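Local structure of D-3-phosphoglycerate dehydrogenase oxidoreductase protein (Ralstonia solanacearum, 3GG9) at residues 56-67 and 87-97. The protein probably acts as an NAD-dependent D-3-phosphoglycerate dehydrogenase, a member of the D-isomer specific 2-hydroxyacid dehydrogenase family. Residues are numbered along the deposited sequence; the frame is centred on the assembly and turned at random. Where two conformers were deposited one is given.
Sequences RERTRVTRQLLD and GHIDLEACTDK
Leu66 CD1 lies 3.8 Å from both Ala93 CB and Cys94 SG, joining helices 63-66 and 91-97 of the flavodoxin-like domain (strand order 2-1-3-4-5), in this family the substrate-binding one; Cys94 packs the second helix on strands 74-77 and 100-102. Next to it, Val61 CB meets Ile89 CG2, both residues resting on strands 51-54 and 74-77. A single beta bridge zips the preceding loops together: Val61 N donates to His88 O at 2.7 Å, and Asp90 N returns the bond to Val61 O. With CG between backbone N and carbonyl carbon (chi1 80°), the His88 ring turns into the 56-60 loop. Glu57 CA sits over one face of the His88 ring, a CH-pi contact 4.0 Å from its centroid, and His88 ND1 donates in the ring plane to Thr59 O. Outward, a water links Arg63 N to Asp90 OD2. Ala93 CB lies over the centre of one face of the Arg63 guanidinium, 3.6 Å from its plane. Lys97 NZ salt-bridges Asp67 OD2 at 3.0 Å. Beside it, Arg63 NH1 and NH2 both grip Asp96 OD2, at 2.8 and 2.9 Å, guanidinium and carboxylate planes 47° apart: NH2 uses the anti lone pair, NH1 the anti side but 33° out of the carboxylate plane.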
loop_
_atom_site.group_PDB
_atom_site.type_symbol
_atom_site.label_atom_id
_atom_site.label_comp_id
_atom_site.label_asym_id
_atom_site.label_seq_id
_atom_site.Cartn_x
_atom_site.Cartn_y
_atom_site.Cartn_z
ATOM N N ARG A 56 21.099 -9.132 8.564
ATOM C CA ARG A 56 20.840 -7.971 9.401
ATOM C C ARG A 56 20.960 -8.285 10.896
ATOM O O ARG A 56 21.952 -8.865 11.323
ATOM C CB ARG A 56 19.507 -7.318 9.003
ATOM C CG ARG A 56 19.560 -6.736 7.583
ATOM C CD ARG A 56 20.721 -5.755 7.421
ATOM N NE ARG A 56 20.714 -4.712 8.452
ATOM C CZ ARG A 56 21.727 -4.433 9.275
ATOM N NH1 ARG A 56 21.592 -3.472 10.177
ATOM N NH2 ARG A 56 22.871 -5.099 9.199
ATOM N N GLU A 57 19.951 -7.942 11.691
ATOM C CA GLU A 57 20.018 -8.222 13.130
ATOM C C GLU A 57 19.193 -9.424 13.584
ATOM O O GLU A 57 18.812 -9.505 14.755
ATOM C CB GLU A 57 19.621 -6.981 13.938
ATOM C CG GLU A 57 20.446 -5.731 13.624
ATOM C CD GLU A 57 20.864 -4.967 14.885
ATOM O OE1 GLU A 57 21.881 -4.233 14.833
ATOM O OE2 GLU A 57 20.192 -5.111 15.932
ATOM N N ARG A 58 18.920 -10.359 12.677
ATOM C CA ARG A 58 18.040 -11.493 13.003
ATOM C C ARG A 58 18.583 -12.453 14.090
ATOM O O ARG A 58 17.799 -13.074 14.831
ATOM C CB ARG A 58 17.650 -12.264 11.733
ATOM C CG ARG A 58 16.807 -11.444 10.732
ATOM C CD ARG A 58 16.352 -12.272 9.548
ATOM N NE ARG A 58 15.735 -11.413 8.543
ATOM C CZ ARG A 58 15.445 -11.751 7.282
ATOM N NH1 ARG A 58 15.696 -12.943 6.779
ATOM N NH2 ARG A 58 14.907 -10.845 6.499
ATOM N N THR A 59 19.908 -12.577 14.162
ATOM C CA THR A 59 20.590 -13.408 15.167
ATOM C C THR A 59 21.638 -12.556 15.879
ATOM O O THR A 59 22.393 -11.817 15.237
ATOM C CB THR A 59 21.241 -14.676 14.531
ATOM O OG1 THR A 59 20.213 -15.604 14.175
ATOM C CG2 THR A 59 22.191 -15.390 15.512
ATOM N N ARG A 60 21.650 -12.613 17.213
ATOM C CA ARG A 60 22.726 -11.962 17.955
ATOM C C ARG A 60 23.878 -12.907 18.268
ATOM O O ARG A 60 23.664 -14.081 18.552
ATOM C CB ARG A 60 22.251 -11.241 19.223
ATOM C CG ARG A 60 21.035 -11.783 19.938
ATOM C CD ARG A 60 20.690 -10.903 21.157
ATOM N NE ARG A 60 20.781 -9.470 20.849
ATOM C CZ ARG A 60 21.729 -8.650 21.305
ATOM N NH1 ARG A 60 22.684 -9.105 22.113
ATOM N NH2 ARG A 60 21.724 -7.372 20.945
ATOM N N VAL A 61 25.094 -12.382 18.199
ATOM C CA VAL A 61 26.286 -13.182 18.438
ATOM C C VAL A 61 26.916 -12.743 19.757
ATOM O O VAL A 61 27.478 -11.647 19.869
ATOM C CB VAL A 61 27.272 -13.107 17.241
ATOM C CG1 VAL A 61 28.630 -13.719 17.589
ATOM C CG2 VAL A 61 26.672 -13.825 16.030
ATOM N N THR A 62 26.767 -13.611 20.757
ATOM C CA THR A 62 27.243 -13.375 22.119
ATOM C C THR A 62 28.602 -14.054 22.357
ATOM O O THR A 62 28.980 -14.972 21.618
ATOM C CB THR A 62 26.231 -13.936 23.137
ATOM O OG1 THR A 62 26.142 -15.357 22.983
ATOM C CG2 THR A 62 24.826 -13.322 22.949
ATOM N N ARG A 63 29.321 -13.610 23.394
ATOM C CA ARG A 63 30.528 -14.301 23.885
ATOM C C ARG A 63 30.243 -15.767 24.219
ATOM O O ARG A 63 31.058 -16.641 23.904
ATOM C CB ARG A 63 31.114 -13.588 25.117
ATOM C CG ARG A 63 32.500 -14.111 25.552
ATOM C CD ARG A 63 33.127 -13.303 26.697
ATOM N NE ARG A 63 33.639 -11.996 26.275
ATOM C CZ ARG A 63 34.854 -11.773 25.770
ATOM N NH1 ARG A 63 35.200 -10.539 25.425
ATOM N NH2 ARG A 63 35.725 -12.767 25.598
ATOM N N GLN A 64 29.084 -16.023 24.832
ATOM C CA GLN A 64 28.698 -17.380 25.216
ATOM C C GLN A 64 28.493 -18.295 24.006
ATOM O O GLN A 64 28.707 -19.510 24.096
ATOM C CB GLN A 64 27.471 -17.387 26.149
ATOM C CG GLN A 64 26.694 -16.064 26.258
ATOM C CD GLN A 64 27.380 -15.024 27.141
ATOM O OE1 GLN A 64 27.535 -13.866 26.745
ATOM N NE2 GLN A 64 27.801 -15.437 28.333
ATOM N N LEU A 65 28.089 -17.711 22.882
ATOM C CA LEU A 65 27.978 -18.457 21.644
ATOM C C LEU A 65 29.367 -18.725 21.084
ATOM O O LEU A 65 29.676 -19.861 20.730
ATOM C CB LEU A 65 27.100 -17.717 20.629
ATOM C CG LEU A 65 26.942 -18.400 19.266
ATOM C CD1 LEU A 65 26.150 -19.714 19.383
ATOM C CD2 LEU A 65 26.317 -17.418 18.265
ATOM N N LEU A 66 30.204 -17.686 21.035
ATOM C CA LEU A 66 31.566 -17.809 20.507
ATOM C C LEU A 66 32.432 -18.823 21.276
ATOM O O LEU A 66 33.306 -19.469 20.686
ATOM C CB LEU A 66 32.245 -16.445 20.438
ATOM C CG LEU A 66 31.577 -15.462 19.470
ATOM C CD1 LEU A 66 31.966 -14.038 19.794
ATOM C CD2 LEU A 66 31.893 -15.791 18.004
ATOM N N ASP A 67 32.170 -18.953 22.582
ATOM C CA ASP A 67 32.786 -19.974 23.444
ATOM C C ASP A 67 32.487 -21.388 22.965
ATOM O O ASP A 67 33.295 -22.295 23.156
ATOM C CB ASP A 67 32.278 -19.849 24.887
ATOM C CG ASP A 67 32.815 -18.623 25.604
ATOM O OD1 ASP A 67 32.203 -18.234 26.625
ATOM O OD2 ASP A 67 33.831 -18.044 25.160
ATOM N N GLY A 87 24.584 -3.647 20.401
ATOM C CA GLY A 87 24.829 -4.117 19.032
ATOM C C GLY A 87 24.615 -5.618 19.017
ATOM O O GLY A 87 24.832 -6.285 20.037
ATOM N N HIS A 88 24.202 -6.178 17.885
ATOM C CA HIS A 88 23.875 -7.602 17.872
ATOM C C HIS A 88 25.114 -8.509 17.753
ATOM O O HIS A 88 25.013 -9.722 17.870
ATOM C CB HIS A 88 22.815 -7.918 16.812
ATOM C CG HIS A 88 23.361 -8.027 15.427
ATOM N ND1 HIS A 88 23.512 -9.237 14.787
ATOM C CD2 HIS A 88 23.804 -7.083 14.563
ATOM C CE1 HIS A 88 24.023 -9.034 13.587
ATOM N NE2 HIS A 88 24.209 -7.736 13.424
ATOM N N ILE A 89 26.288 -7.914 17.533
ATOM C CA ILE A 89 27.535 -8.690 17.557
ATOM C C ILE A 89 28.516 -8.157 18.616
ATOM O O ILE A 89 28.894 -6.984 18.589
ATOM C CB ILE A 89 28.247 -8.776 16.170
ATOM C CG1 ILE A 89 27.301 -9.298 15.083
ATOM C CG2 ILE A 89 29.479 -9.699 16.246
ATOM C CD1 ILE A 89 27.846 -9.101 13.685
ATOM N N ASP A 90 28.917 -9.025 19.546
ATOM C CA ASP A 90 29.953 -8.683 20.536
ATOM C C ASP A 90 31.326 -8.676 19.847
ATOM O O ASP A 90 31.970 -9.726 19.700
ATOM C CB ASP A 90 29.906 -9.683 21.698
ATOM C CG ASP A 90 30.750 -9.250 22.905
ATOM O OD1 ASP A 90 31.655 -8.397 22.785
ATOM O OD2 ASP A 90 30.511 -9.800 23.993
ATOM N N LEU A 91 31.750 -7.489 19.406
ATOM C CA LEU A 91 32.941 -7.340 18.576
ATOM C C LEU A 91 34.225 -7.636 19.343
ATOM O O LEU A 91 35.173 -8.200 18.785
ATOM C CB LEU A 91 33.007 -5.931 17.973
ATOM C CG LEU A 91 31.874 -5.597 17.002
ATOM C CD1 LEU A 91 32.061 -4.206 16.405
ATOM C CD2 LEU A 91 31.798 -6.645 15.897
ATOM N N GLU A 92 34.240 -7.251 20.619
ATOM C CA GLU A 92 35.379 -7.509 21.507
ATOM C C GLU A 92 35.565 -9.006 21.748
ATOM O O GLU A 92 36.698 -9.492 21.731
ATOM C CB GLU A 92 35.229 -6.747 22.832
ATOM C CG GLU A 92 35.827 -5.332 22.826
ATOM C CD GLU A 92 35.359 -4.484 21.650
ATOM O OE1 GLU A 92 34.131 -4.331 21.463
ATOM O OE2 GLU A 92 36.224 -3.975 20.906
ATOM N N ALA A 93 34.459 -9.727 21.951
ATOM C CA ALA A 93 34.519 -11.186 22.085
ATOM C C ALA A 93 35.001 -11.863 20.803
ATOM O O ALA A 93 35.739 -12.851 20.872
ATOM C CB ALA A 93 33.196 -11.755 22.529
ATOM N N CYS A 94 34.591 -11.317 19.651
ATOM C CA CYS A 94 35.053 -11.782 18.337
ATOM C C CYS A 94 36.553 -11.563 18.187
ATOM O O CYS A 94 37.276 -12.471 17.788
ATOM C CB CYS A 94 34.306 -11.068 17.196
ATOM S SG CYS A 94 32.603 -11.629 16.965
ATOM N N THR A 95 36.998 -10.354 18.524
ATOM C CA THR A 95 38.405 -9.981 18.487
ATOM C C THR A 95 39.252 -10.893 19.394
ATOM O O THR A 95 40.352 -11.286 19.007
ATOM C CB THR A 95 38.588 -8.493 18.849
ATOM O OG1 THR A 95 37.836 -7.687 17.934
ATOM C CG2 THR A 95 40.042 -8.087 18.777
ATOM N N ASP A 96 38.706 -11.257 20.562
ATOM C CA ASP A 96 39.337 -12.202 21.504
ATOM C C ASP A 96 39.561 -13.595 20.914
ATOM O O ASP A 96 40.584 -14.235 21.189
ATOM C CB ASP A 96 38.503 -12.337 22.791
ATOM C CG ASP A 96 38.635 -11.133 23.714
ATOM O OD1 ASP A 96 39.520 -10.278 23.480
ATOM O OD2 ASP A 96 37.841 -11.036 24.678
ATOM N N LYS A 97 38.602 -14.060 20.111
ATOM C CA LYS A 97 38.699 -15.373 19.476
ATOM C C LYS A 97 39.443 -15.308 18.142
ATOM O O LYS A 97 39.679 -16.337 17.513
ATOM C CB LYS A 97 37.310 -15.991 19.265
ATOM C CG LYS A 97 36.446 -16.116 20.526
ATOM C CD LYS A 97 36.776 -17.357 21.350
ATOM C CE LYS A 97 35.724 -17.595 22.430
ATOM N NZ LYS A 97 35.600 -16.464 23.397
HETATM O O HOH W 1 28.418 -11.205 24.645
#